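Local coordinates for extracellular solute-binding protein (Bordetella parapertussis, PDB 3PU5) that probably captures a small solute, perhaps a polyamine, outside the cytoplasmic membrane and delivers it to an ABC-type importer, at residues Asn68-Leu73 / Val243-Lys248; Arg72-Lys77 / Asp100-Gly105; Pro88-Val93 / Ala257-Ala262; Lys96-Ala99 / Gly105-Tyr108; Leu107-Ser112 / Lys269-Ala274. One frame throughout, in Å; residues are numbered along the deposited sequence.

Contact 1. Residues Asn68-Leu73 / Val243-Lys248; sequences NDMYRL and VMAVVK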
# COMPACT_ATOMS: atom_id res chain seq x y z
N ASN A 68 -7.51 -3.21 -6.32
CA ASN A 68 -8.94 -3.38 -6.64
C ASN A 68 -9.19 -3.64 -8.12
O ASN A 68 -9.85 -4.61 -8.51
CB ASN A 68 -9.72 -2.14 -6.24
CG ASN A 68 -9.85 -2.00 -4.75
OD1 ASN A 68 -10.12 -2.98 -4.05
ND2 ASN A 68 -9.65 -0.78 -4.25
N ASP A 69 -8.65 -2.76 -8.95
CA ASP A 69 -8.84 -2.87 -10.39
C ASP A 69 -8.01 -4.00 -10.98
O ASP A 69 -8.46 -4.67 -11.92
CB ASP A 69 -8.54 -1.54 -11.06
CG ASP A 69 -9.58 -0.50 -10.73
OD1 ASP A 69 -10.73 -0.65 -11.21
OD2 ASP A 69 -9.27 0.42 -9.95
N MSE A 70 -6.83 -4.25 -10.42
CA MSE A 70 -6.03 -5.39 -10.85
C MSE A 70 -6.79 -6.69 -10.62
O MSE A 70 -6.69 -7.63 -11.41
CB MSE A 70 -4.67 -5.45 -10.16
CG MSE A 70 -3.74 -6.53 -10.74
SE MSE A 70 -3.17 -6.06 -12.57
CE MSE A 70 -2.13 -4.45 -12.13
N TYR A 71 -7.55 -6.74 -9.53
CA TYR A 71 -8.33 -7.94 -9.24
C TYR A 71 -9.35 -8.17 -10.35
O TYR A 71 -9.75 -9.29 -10.60
CB TYR A 71 -9.01 -7.84 -7.88
CG TYR A 71 -9.29 -9.20 -7.26
CD1 TYR A 71 -10.57 -9.76 -7.29
CD2 TYR A 71 -8.27 -9.93 -6.67
CE1 TYR A 71 -10.82 -11.01 -6.74
CE2 TYR A 71 -8.51 -11.18 -6.11
CZ TYR A 71 -9.79 -11.71 -6.15
OH TYR A 71 -10.03 -12.96 -5.60
N ARG A 72 -9.76 -7.10 -11.04
CA ARG A 72 -10.67 -7.24 -12.18
C ARG A 72 -10.01 -8.07 -13.29
O ARG A 72 -10.64 -8.95 -13.89
CB ARG A 72 -11.07 -5.87 -12.73
CG ARG A 72 -11.88 -5.02 -11.76
CD ARG A 72 -11.93 -3.56 -12.22
NE ARG A 72 -12.70 -3.39 -13.45
CZ ARG A 72 -12.82 -2.24 -14.11
NH1 ARG A 72 -12.21 -1.15 -13.65
NH2 ARG A 72 -13.54 -2.17 -15.22
N LEU A 73 -8.75 -7.76 -13.56
CA LEU A 73 -8.01 -8.42 -14.62
C LEU A 73 -7.69 -9.86 -14.25
O LEU A 73 -7.59 -10.72 -15.12
CB LEU A 73 -6.71 -7.66 -14.89
CG LEU A 73 -6.94 -6.31 -15.54
CD1 LEU A 73 -5.64 -5.83 -16.16
CD2 LEU A 73 -8.01 -6.47 -16.60
N VAL A 243 0.18 -3.33 -7.75
CA VAL A 243 0.50 -4.67 -8.24
C VAL A 243 1.12 -4.59 -9.63
O VAL A 243 0.77 -3.71 -10.43
CB VAL A 243 -0.76 -5.56 -8.29
CG1 VAL A 243 -0.39 -7.00 -8.56
CG2 VAL A 243 -1.52 -5.45 -6.98
N MSE A 244 2.05 -5.50 -9.91
CA MSE A 244 2.64 -5.60 -11.23
C MSE A 244 2.34 -6.97 -11.85
O MSE A 244 2.42 -7.99 -11.18
CB MSE A 244 4.15 -5.39 -11.18
CG MSE A 244 4.78 -5.27 -12.56
SE MSE A 244 6.69 -4.72 -12.48
CE MSE A 244 6.47 -2.83 -12.02
N ALA A 245 2.01 -6.97 -13.13
CA ALA A 245 1.66 -8.19 -13.85
C ALA A 245 1.97 -8.07 -15.34
O ALA A 245 1.97 -6.97 -15.91
CB ALA A 245 0.18 -8.54 -13.64
N VAL A 246 2.22 -9.22 -15.96
CA VAL A 246 2.41 -9.31 -17.40
C VAL A 246 1.07 -9.48 -18.11
O VAL A 246 0.30 -10.39 -17.80
CB VAL A 246 3.31 -10.52 -17.75
CG1 VAL A 246 3.46 -10.64 -19.27
CG2 VAL A 246 4.67 -10.38 -17.08
N VAL A 247 0.80 -8.60 -19.08
CA VAL A 247 -0.44 -8.64 -19.87
C VAL A 247 -0.44 -9.73 -20.94
O VAL A 247 0.42 -9.74 -21.83
CB VAL A 247 -0.69 -7.27 -20.55
CG1 VAL A 247 -1.87 -7.36 -21.52
CG2 VAL A 247 -0.89 -6.18 -19.49
N LYS A 248 -1.39 -10.66 -20.85
CA LYS A 248 -1.49 -11.75 -21.82
C LYS A 248 -1.53 -11.21 -23.24
O LYS A 248 -2.33 -10.34 -23.54
CB LYS A 248 -2.77 -12.57 -21.59
CG LYS A 248 -2.65 -13.74 -20.64
CD LYS A 248 -3.90 -14.61 -20.73
CE LYS A 248 -4.09 -15.47 -19.48
NZ LYS A 248 -5.36 -16.25 -19.54
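M70 of helix 67-75 lies against V243 and A245 of strand 238-246, a compact worked example of one long helix side chain packed on a strand. The apolar contacts come first. CG of M70, present as selenomethionine, rests on the branch of V243, 4.0 Å from its CB and equally close to CG1. The two side chains meet at a slant. Further along, the SE atom of M70 approaches the CB of A245 at 4.3 Å. V243 and A245 point the same way out of the strand, toward the helix, whereas M244 between them points to the other face.

A second kind of contact is methyl to carbonyl. CE of M70 ends 3.4 Å from the backbone O of V243, with no hydrogen bond implied. The selenomethionine chain bends twice (chi2 68°, chi3 65°), which brings its terminal methyl round to the strand backbone.

No hydrogen bond or salt bridge crosses between the segments. Charge is dealt with inside the helix, away from the strand: R72 NH1 donates to D69 OD1 at 2.9 Å and forms a salt bridge. The arginine uses the anti side of the carboxylate, somewhat out of its plane.

M70 also touches A63 and F65 of strand 62-65, the antiparallel neighbour of 238-246, and L79 in the following loop. Helix 44-53 receives D69, R72 and L73, while helix 305-322 packs on N68 and Y71, so helix 67-75 is wedged between the sheet and two other helices.

Contact 2. Residues Arg72-Lys77 / Asp100-Gly105; sequences RLIRAK and DWEGCG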
# COMPACT_ATOMS: atom_id res chain seq x y z
N ARG A 72 -9.76 -7.10 -11.04
CA ARG A 72 -10.67 -7.24 -12.18
C ARG A 72 -10.01 -8.07 -13.29
O ARG A 72 -10.64 -8.95 -13.89
CB ARG A 72 -11.07 -5.87 -12.73
CG ARG A 72 -11.88 -5.02 -11.76
CD ARG A 72 -11.93 -3.56 -12.22
NE ARG A 72 -12.70 -3.39 -13.45
CZ ARG A 72 -12.82 -2.24 -14.11
NH1 ARG A 72 -12.21 -1.15 -13.65
NH2 ARG A 72 -13.54 -2.17 -15.22
N LEU A 73 -8.75 -7.76 -13.56
CA LEU A 73 -8.01 -8.42 -14.62
C LEU A 73 -7.69 -9.86 -14.25
O LEU A 73 -7.59 -10.72 -15.12
CB LEU A 73 -6.71 -7.66 -14.89
CG LEU A 73 -6.94 -6.31 -15.54
CD1 LEU A 73 -5.64 -5.83 -16.16
CD2 LEU A 73 -8.01 -6.47 -16.60
N ILE A 74 -7.51 -10.10 -12.96
CA ILE A 74 -7.34 -11.45 -12.46
C ILE A 74 -8.59 -12.28 -12.75
O ILE A 74 -8.49 -13.39 -13.27
CB ILE A 74 -7.11 -11.46 -10.95
CG1 ILE A 74 -5.67 -11.08 -10.65
CG2 ILE A 74 -7.38 -12.86 -10.38
CD1 ILE A 74 -4.69 -12.11 -11.13
N ARG A 75 -9.74 -11.73 -12.40
CA ARG A 75 -11.02 -12.41 -12.59
C ARG A 75 -11.33 -12.65 -14.07
O ARG A 75 -12.03 -13.60 -14.41
CB ARG A 75 -12.14 -11.60 -11.94
CG ARG A 75 -12.02 -11.49 -10.43
CD ARG A 75 -12.04 -12.86 -9.78
NE ARG A 75 -13.28 -13.57 -10.08
CZ ARG A 75 -13.63 -14.73 -9.53
NH1 ARG A 75 -12.84 -15.31 -8.63
NH2 ARG A 75 -14.78 -15.31 -9.87
N ALA A 76 -10.82 -11.78 -14.94
CA ALA A 76 -11.08 -11.89 -16.38
C ALA A 76 -9.95 -12.57 -17.16
O ALA A 76 -9.95 -12.56 -18.39
CB ALA A 76 -11.39 -10.52 -16.96
N LYS A 77 -8.98 -13.15 -16.45
CA LYS A 77 -7.90 -13.92 -17.06
C LYS A 77 -7.06 -13.12 -18.07
O LYS A 77 -6.71 -13.63 -19.15
CB LYS A 77 -8.45 -15.18 -17.75
CG LYS A 77 -9.57 -15.88 -16.99
CD LYS A 77 -9.14 -16.40 -15.62
CE LYS A 77 -10.30 -17.14 -14.94
NZ LYS A 77 -9.95 -17.66 -13.58
N ASP A 100 -2.56 -12.87 -3.43
CA ASP A 100 -3.86 -12.56 -4.03
C ASP A 100 -3.92 -12.80 -5.55
O ASP A 100 -5.00 -12.84 -6.13
CB ASP A 100 -4.26 -11.10 -3.72
CG ASP A 100 -4.67 -10.90 -2.26
OD1 ASP A 100 -4.97 -11.89 -1.57
OD2 ASP A 100 -4.70 -9.74 -1.81
N TRP A 101 -2.77 -12.95 -6.19
CA TRP A 101 -2.72 -12.75 -7.65
C TRP A 101 -2.68 -14.02 -8.50
O TRP A 101 -2.42 -13.98 -9.70
CB TRP A 101 -1.59 -11.75 -7.97
CG TRP A 101 -1.62 -10.66 -6.96
CD1 TRP A 101 -0.71 -10.44 -5.96
CD2 TRP A 101 -2.65 -9.68 -6.78
NE1 TRP A 101 -1.11 -9.37 -5.18
CE2 TRP A 101 -2.29 -8.88 -5.67
CE3 TRP A 101 -3.84 -9.39 -7.46
CZ2 TRP A 101 -3.08 -7.82 -5.23
CZ3 TRP A 101 -4.62 -8.33 -7.02
CH2 TRP A 101 -4.23 -7.56 -5.92
N GLU A 102 -2.96 -15.15 -7.86
CA GLU A 102 -3.13 -16.43 -8.53
C GLU A 102 -1.99 -16.76 -9.49
O GLU A 102 -2.22 -17.24 -10.60
CB GLU A 102 -4.51 -16.50 -9.21
CG GLU A 102 -5.65 -16.48 -8.18
CD GLU A 102 -7.04 -16.49 -8.79
OE1 GLU A 102 -7.21 -17.01 -9.91
OE2 GLU A 102 -7.96 -15.97 -8.13
N GLY A 103 -0.76 -16.50 -9.04
CA GLY A 103 0.43 -16.82 -9.80
C GLY A 103 0.65 -15.94 -11.01
O GLY A 103 1.44 -16.27 -11.90
N CYS A 104 -0.05 -14.81 -11.05
CA CYS A 104 0.03 -13.91 -12.19
C CYS A 104 0.40 -12.49 -11.78
O CYS A 104 0.18 -11.55 -12.55
CB CYS A 104 -1.30 -13.86 -12.95
SG CYS A 104 -1.87 -15.44 -13.61
N GLY A 105 0.96 -12.31 -10.58
CA GLY A 105 1.28 -10.97 -10.12
C GLY A 105 1.99 -10.85 -8.79
O GLY A 105 2.12 -11.82 -8.04
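I74 meets three residues of the 100-105 loop with three different carbons, a worked example of a branched side chain dividing its contacts among its atoms. CD1 lies 3.3 Å from the backbone O of W101 and also reaches the CB of C104 at 4.2 Å. CG1 comes to the six-membered end of the indole, 4.0 Å from CE3 of W101; it stands at the edge of the ring, near its plane, with the two side chains crossing at about a right angle. CG2, placed anti to the backbone N, faces the carboxylate of E102, its nearest atom being OE2 at 3.9 Å.

The next shell shapes these surfaces. W101 to C104 form a type I' beta turn closed by C104 N donating to W101 O at 2.9 Å. The indole is backed by its own neighbour: CB of D100 sits 3.5 Å above the plane of the W101 ring, over its centre, and D100 OD2 is hydrogen-bonded to T305 OG1. On the other segment, the helix ends in a Schellman motif with K77, at positive phi, as C-prime residue; K78 N bonds to L73 O and K77 N to I74 O. L79 touches both I74 and C104.

Farther out, R75 NH1 is 4.9 Å from E102 OE2 and K77 NZ 4.6 Å from E102 OE1, opposite charges near but not in contact that probably add a weak attraction. The contact itself sets aliphatic carbon against an indole edge, a carbonyl already engaged by an amide, and a carboxylate, with no hydrogen bond between the segments.

Contact 3. Residues Pro88-Val93 / Ala257-Ala262; sequences PSLADV and AFMNYA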
# COMPACT_ATOMS: atom_id res chain seq x y z
N PRO A 88 12.96 -14.61 -12.10
CA PRO A 88 13.79 -15.08 -10.99
C PRO A 88 13.63 -14.27 -9.71
O PRO A 88 13.69 -14.83 -8.63
CB PRO A 88 15.22 -14.96 -11.55
CG PRO A 88 15.04 -15.11 -13.02
CD PRO A 88 13.74 -14.44 -13.34
N SER A 89 13.43 -12.96 -9.83
CA SER A 89 13.24 -12.11 -8.65
C SER A 89 12.11 -12.58 -7.73
O SER A 89 12.14 -12.32 -6.52
CB SER A 89 13.02 -10.65 -9.05
OG SER A 89 14.22 -10.07 -9.54
N LEU A 90 11.11 -13.24 -8.30
CA LEU A 90 9.98 -13.70 -7.49
C LEU A 90 10.43 -14.63 -6.36
O LEU A 90 9.73 -14.78 -5.35
CB LEU A 90 8.92 -14.39 -8.36
CG LEU A 90 8.09 -13.47 -9.26
CD1 LEU A 90 7.15 -14.28 -10.16
CD2 LEU A 90 7.30 -12.46 -8.42
N ALA A 91 11.59 -15.26 -6.52
CA ALA A 91 12.11 -16.14 -5.48
C ALA A 91 12.47 -15.36 -4.22
O ALA A 91 12.49 -15.91 -3.12
CB ALA A 91 13.33 -16.92 -5.98
N ASP A 92 12.73 -14.06 -4.38
CA ASP A 92 13.11 -13.21 -3.25
C ASP A 92 11.96 -12.37 -2.69
O ASP A 92 12.16 -11.54 -1.81
CB ASP A 92 14.27 -12.31 -3.65
CG ASP A 92 15.47 -13.11 -4.08
OD1 ASP A 92 15.81 -14.08 -3.37
OD2 ASP A 92 16.06 -12.79 -5.14
N VAL A 93 10.77 -12.60 -3.21
CA VAL A 93 9.58 -11.90 -2.74
C VAL A 93 8.75 -12.84 -1.88
O VAL A 93 8.33 -13.90 -2.34
CB VAL A 93 8.74 -11.42 -3.94
CG1 VAL A 93 7.47 -10.71 -3.45
CG2 VAL A 93 9.57 -10.53 -4.84
N ALA A 257 10.95 -9.64 -18.38
CA ALA A 257 12.29 -9.12 -18.15
C ALA A 257 12.22 -7.81 -17.38
O ALA A 257 12.99 -7.60 -16.43
CB ALA A 257 13.02 -8.93 -19.47
N PHE A 258 11.31 -6.93 -17.76
CA PHE A 258 11.12 -5.71 -16.99
C PHE A 258 10.68 -6.02 -15.55
O PHE A 258 11.20 -5.46 -14.58
CB PHE A 258 10.12 -4.75 -17.65
CG PHE A 258 9.84 -3.53 -16.82
CD1 PHE A 258 10.74 -2.48 -16.79
CD2 PHE A 258 8.70 -3.46 -16.02
CE1 PHE A 258 10.50 -1.36 -15.99
CE2 PHE A 258 8.45 -2.35 -15.22
CZ PHE A 258 9.35 -1.30 -15.20
N MSE A 259 9.70 -6.90 -15.41
CA MSE A 259 9.20 -7.24 -14.08
C MSE A 259 10.33 -7.81 -13.23
O MSE A 259 10.47 -7.49 -12.05
CB MSE A 259 8.05 -8.23 -14.18
CG MSE A 259 7.39 -8.56 -12.85
SE MSE A 259 5.76 -9.63 -13.14
CE MSE A 259 5.23 -9.84 -11.26
N ASN A 260 11.15 -8.66 -13.83
CA ASN A 260 12.27 -9.24 -13.11
C ASN A 260 13.21 -8.16 -12.60
O ASN A 260 13.70 -8.25 -11.48
CB ASN A 260 13.05 -10.19 -14.01
CG ASN A 260 14.15 -10.90 -13.26
OD1 ASN A 260 13.89 -11.55 -12.24
ND2 ASN A 260 15.38 -10.77 -13.74
N TYR A 261 13.46 -7.15 -13.42
CA TYR A 261 14.31 -6.04 -12.99
C TYR A 261 13.64 -5.22 -11.89
O TYR A 261 14.26 -4.90 -10.88
CB TYR A 261 14.75 -5.15 -14.17
CG TYR A 261 15.68 -4.05 -13.70
CD1 TYR A 261 15.21 -2.77 -13.51
CD2 TYR A 261 17.00 -4.33 -13.39
CE1 TYR A 261 16.05 -1.76 -13.05
CE2 TYR A 261 17.85 -3.34 -12.93
CZ TYR A 261 17.36 -2.06 -12.76
OH TYR A 261 18.18 -1.06 -12.29
N ALA A 262 12.35 -4.91 -12.08
CA ALA A 262 11.63 -4.02 -11.16
C ALA A 262 11.54 -4.62 -9.77
O ALA A 262 11.50 -3.89 -8.77
CB ALA A 262 10.22 -3.71 -11.70
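S89 is held to N260 through both its amide and its hydroxyl. S89 N donates to N260 OD1 at 2.8 Å, with an N-H...O angle of 160°, and the donor lies almost in line with the side-chain carbonyl. S89 OG is 2.7 Å from N260 O and 3.1 Å from N260 OD1; its single proton may serve either oxygen. The case shows how an asparagine amide can dock a 3-10 turn on a helix: its side chain leaves with CG anti to the backbone N (chi1 -175°), which puts OD1 beside the first residues of that turn.

Around this polar centre the packing is close. P88 crosses the N260 side chain at about a right angle, its CD 3.1 Å from N260 OD1. Next to it, the methyl ends of L90 CD2 and M259 CE, the latter a selenomethionine, meet loosely at 4.4 Å.

L90 and M259 both also touch S106 of strand 106-107. Helix 252-262 turns F258, M259 and A262 onto M244 of strand 238-246, and Y261 onto helix 15-33, where F29 also meets the F258 ring edge-to-face. The 88-92 turn is thereby joined to a helix packed between the sheet and helix 15-33.

Contact 4. Residues Lys96-Ala99 / Gly105-Tyr108; sequences KFKA and GSLY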
# COMPACT_ATOMS: atom_id res chain seq x y z
N LYS A 96 3.27 -13.53 0.77
CA LYS A 96 2.17 -12.62 1.06
C LYS A 96 1.97 -11.54 0.00
O LYS A 96 0.86 -11.07 -0.20
CB LYS A 96 2.33 -11.98 2.43
CG LYS A 96 3.56 -11.11 2.61
CD LYS A 96 3.48 -10.51 4.00
CE LYS A 96 4.82 -10.09 4.51
NZ LYS A 96 4.72 -9.80 5.99
N PHE A 97 3.06 -11.12 -0.65
CA PHE A 97 2.98 -10.07 -1.68
C PHE A 97 2.45 -10.61 -3.00
O PHE A 97 2.11 -9.85 -3.90
CB PHE A 97 4.36 -9.43 -1.88
CG PHE A 97 4.89 -8.79 -0.65
CD1 PHE A 97 4.27 -7.68 -0.11
CD2 PHE A 97 6.00 -9.32 -0.00
CE1 PHE A 97 4.74 -7.09 1.04
CE2 PHE A 97 6.49 -8.73 1.17
CZ PHE A 97 5.85 -7.61 1.69
N LYS A 98 2.39 -11.94 -3.09
CA LYS A 98 1.94 -12.61 -4.30
C LYS A 98 0.61 -13.35 -4.11
O LYS A 98 -0.04 -13.74 -5.08
CB LYS A 98 3.02 -13.61 -4.75
CG LYS A 98 4.41 -13.00 -4.90
CD LYS A 98 5.43 -14.04 -5.36
CE LYS A 98 6.02 -14.82 -4.20
NZ LYS A 98 7.14 -15.68 -4.69
N ALA A 99 0.21 -13.52 -2.85
CA ALA A 99 -0.90 -14.42 -2.51
C ALA A 99 -2.22 -14.13 -3.22
O ALA A 99 -2.94 -15.06 -3.57
CB ALA A 99 -1.11 -14.48 -1.00
N GLY A 105 0.96 -12.31 -10.58
CA GLY A 105 1.28 -10.97 -10.12
C GLY A 105 1.99 -10.85 -8.79
O GLY A 105 2.12 -11.82 -8.04
N SER A 106 2.46 -9.63 -8.50
CA SER A 106 3.06 -9.33 -7.21
C SER A 106 2.97 -7.85 -6.89
O SER A 106 3.10 -7.01 -7.78
CB SER A 106 4.53 -9.75 -7.22
OG SER A 106 5.14 -9.44 -5.98
N LEU A 107 2.74 -7.51 -5.62
CA LEU A 107 2.94 -6.14 -5.19
C LEU A 107 4.38 -5.77 -5.53
O LEU A 107 5.25 -6.63 -5.52
CB LEU A 107 2.70 -5.98 -3.68
CG LEU A 107 1.28 -5.62 -3.21
CD1 LEU A 107 0.35 -6.81 -3.37
CD2 LEU A 107 1.28 -5.12 -1.76
N TYR A 108 4.62 -4.50 -5.87
CA TYR A 108 5.99 -4.08 -6.19
C TYR A 108 6.52 -2.96 -5.29
O TYR A 108 7.63 -2.47 -5.49
CB TYR A 108 6.18 -3.76 -7.68
CG TYR A 108 5.43 -2.57 -8.27
CD1 TYR A 108 6.06 -1.33 -8.43
CD2 TYR A 108 4.13 -2.71 -8.76
CE1 TYR A 108 5.40 -0.24 -9.02
CE2 TYR A 108 3.46 -1.63 -9.35
CZ TYR A 108 4.09 -0.41 -9.48
OH TYR A 108 3.42 0.64 -10.07
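F97 and L107 meet at the base of their side chains, F97 CB lying 4.2 Å from L107 CB, and L107 comes to the phenyl ring obliquely. One face of the F97 ring has K96 CG over it, 3.9 Å above its centre; the Y110 ring also meets that of F97, with planes about 15° apart.

K98 passes S106 with its CG 3.8 Å from S106 OG, then bends at chi3 (-86°) and leads away to where NZ is hydrogen-bonded to L90 O. S106 holds its hydroxyl anti to the backbone N, where OG donates to L107 O at 2.8 Å and is secured within its own strand.

Beneath these side chains runs the one hydrogen bond between the segments: L107 N donates to F97 O at 3.0 Å, N-H...O angle 167°. The donor is tilted moderately from the carbonyl plane. The same oxygen receives a CA-H...O contact from S106 CA at 3.5 Å, and L107 CD1 leans against it at 3.6 Å, so a single carbonyl becomes the meeting point of loop and strand.

The arrangement is a nonrepetitive loop docked by one backbone bond on a short strand. Strand 106-107 is followed after a short link by strand 111-117, and its antiparallel pairing with 238-246 is consistent with the type II periplasmic binding protein fold suggested by the family.

Contact 5. Residues Leu107-Ser112 / Lys269-Ala274; sequences LYDYSS and KAFCEA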
# COMPACT_ATOMS: atom_id res chain seq x y z
N LEU A 107 2.74 -7.51 -5.62
CA LEU A 107 2.94 -6.14 -5.19
C LEU A 107 4.38 -5.77 -5.53
O LEU A 107 5.25 -6.63 -5.52
CB LEU A 107 2.70 -5.98 -3.68
CG LEU A 107 1.28 -5.62 -3.21
CD1 LEU A 107 0.35 -6.81 -3.37
CD2 LEU A 107 1.28 -5.12 -1.76
N TYR A 108 4.62 -4.50 -5.87
CA TYR A 108 5.99 -4.08 -6.19
C TYR A 108 6.52 -2.96 -5.29
O TYR A 108 7.63 -2.47 -5.49
CB TYR A 108 6.18 -3.76 -7.68
CG TYR A 108 5.43 -2.57 -8.27
CD1 TYR A 108 6.06 -1.33 -8.43
CD2 TYR A 108 4.13 -2.71 -8.76
CE1 TYR A 108 5.40 -0.24 -9.02
CE2 TYR A 108 3.46 -1.63 -9.35
CZ TYR A 108 4.09 -0.41 -9.48
OH TYR A 108 3.42 0.64 -10.07
N ASP A 109 5.70 -2.57 -4.32
CA ASP A 109 6.17 -1.84 -3.14
C ASP A 109 5.08 -1.98 -2.08
O ASP A 109 3.98 -2.43 -2.37
CB ASP A 109 6.50 -0.36 -3.46
CG ASP A 109 5.27 0.50 -3.71
OD1 ASP A 109 4.45 0.66 -2.78
OD2 ASP A 109 5.12 1.04 -4.82
N TYR A 110 5.38 -1.62 -0.84
CA TYR A 110 4.32 -1.55 0.17
C TYR A 110 4.46 -0.27 1.00
O TYR A 110 5.56 0.13 1.37
CB TYR A 110 4.23 -2.84 1.02
CG TYR A 110 5.42 -3.12 1.92
CD1 TYR A 110 5.50 -2.56 3.18
CD2 TYR A 110 6.45 -3.97 1.51
CE1 TYR A 110 6.58 -2.81 4.01
CE2 TYR A 110 7.54 -4.22 2.33
CZ TYR A 110 7.60 -3.63 3.58
OH TYR A 110 8.67 -3.86 4.41
N SER A 111 3.33 0.40 1.23
CA SER A 111 3.27 1.48 2.21
C SER A 111 2.43 0.99 3.38
O SER A 111 1.50 0.20 3.18
CB SER A 111 2.68 2.77 1.61
OG SER A 111 1.33 2.59 1.25
N SER A 112 2.77 1.44 4.59
CA SER A 112 2.24 0.81 5.81
C SER A 112 1.51 1.77 6.73
O SER A 112 2.05 2.81 7.12
CB SER A 112 3.39 0.17 6.60
OG SER A 112 4.10 -0.75 5.80
N LYS A 269 15.56 -1.29 -4.14
CA LYS A 269 16.19 -0.40 -3.20
C LYS A 269 16.10 1.05 -3.68
O LYS A 269 15.74 1.95 -2.91
CB LYS A 269 17.65 -0.78 -2.97
CG LYS A 269 18.35 0.09 -1.93
CD LYS A 269 19.83 -0.29 -1.85
CE LYS A 269 20.42 0.05 -0.50
NZ LYS A 269 20.28 1.48 -0.16
N ALA A 270 16.44 1.28 -4.94
CA ALA A 270 16.51 2.63 -5.46
C ALA A 270 15.13 3.30 -5.44
O ALA A 270 14.99 4.43 -4.99
CB ALA A 270 17.08 2.63 -6.88
N PHE A 271 14.11 2.59 -5.91
CA PHE A 271 12.76 3.13 -5.94
C PHE A 271 12.20 3.32 -4.52
O PHE A 271 11.70 4.40 -4.19
CB PHE A 271 11.83 2.23 -6.78
CG PHE A 271 10.39 2.70 -6.80
CD1 PHE A 271 10.01 3.79 -7.57
CD2 PHE A 271 9.42 2.03 -6.06
CE1 PHE A 271 8.69 4.22 -7.61
CE2 PHE A 271 8.09 2.44 -6.09
CZ PHE A 271 7.72 3.54 -6.86
N CYS A 272 12.32 2.31 -3.67
CA CYS A 272 11.70 2.39 -2.35
C CYS A 272 12.38 3.42 -1.43
O CYS A 272 11.71 4.10 -0.67
CB CYS A 272 11.63 1.02 -1.68
SG CYS A 272 10.54 -0.11 -2.57
N GLU A 273 13.70 3.54 -1.53
CA GLU A 273 14.41 4.56 -0.75
C GLU A 273 13.98 5.97 -1.16
O GLU A 273 13.85 6.86 -0.32
CB GLU A 273 15.91 4.40 -0.94
CG GLU A 273 16.49 3.15 -0.31
CD GLU A 273 17.13 3.40 1.04
OE1 GLU A 273 17.08 4.55 1.53
OE2 GLU A 273 17.69 2.45 1.62
N ALA A 274 13.78 6.16 -2.46
CA ALA A 274 13.37 7.46 -2.99
C ALA A 274 11.95 7.84 -2.55
O ALA A 274 11.66 9.00 -2.26
CB ALA A 274 13.47 7.45 -4.52
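D109 meets F271 and C272 of helix 265-275 through CB, CG and OD2, and following it outward illustrates how an acid can settle against an aromatic rim. At CB the partners are the thiol of C272, whose SG lies 4.1 Å away, and the ring of F271, whose CE2 is at 4.2 Å. CG follows, placed between the backbone N and the carbonyl carbon (chi1 72°); from CG to F271 CE2 is again 4.2 Å. At the tip, OD2 comes to 3.5 Å from F271 CE2 and 4.1 Å from CZ. It lies at the edge of the phenyl ring, in its plane, rather than over a face, and the carboxylate and ring planes are turned 35° from each other.

F271 reaches out with CG anti to its backbone N, which carries the far edge of the ring to the acid. That ring is also met edge-to-face by F17 of helix 15-33, and F17, P242 and Y277 touch D109 as well. Nearby, Y108 O is hydrogen-bonded to Q268 NE2, a further tie between the 107-112 segment and this helix.

Neither a hydrogen bond nor a salt bridge joins the two segments. The carboxylate oxygen OD2 instead faces the C-H rim of the F271 ring, where the partial charge is positive, so the approach is probably mildly favourable.

Overall arrangement
Followed from the N terminus, helix 67-75 opens both contact 1 and contact 2. Contact 2 closes first, at 100-105, within the long loop that contact 1 completes on strand 238-246. Contact 3 starts inside contact 2's loop at 88-93 and ends on helix 252-262, so it crosses both. Contact 4 is a short closure nested in contacts 1 and 3, and its strand leads into contact 5, which crosses contacts 1 and 3 but follows contact 2 in series. Strand 238-246 touches segments of every other contact, so that helix 67-75, the 88-105 loop and helix 252-262 gather round it, and contact 5 adds helix 265-275 to the approach to strand 111-117.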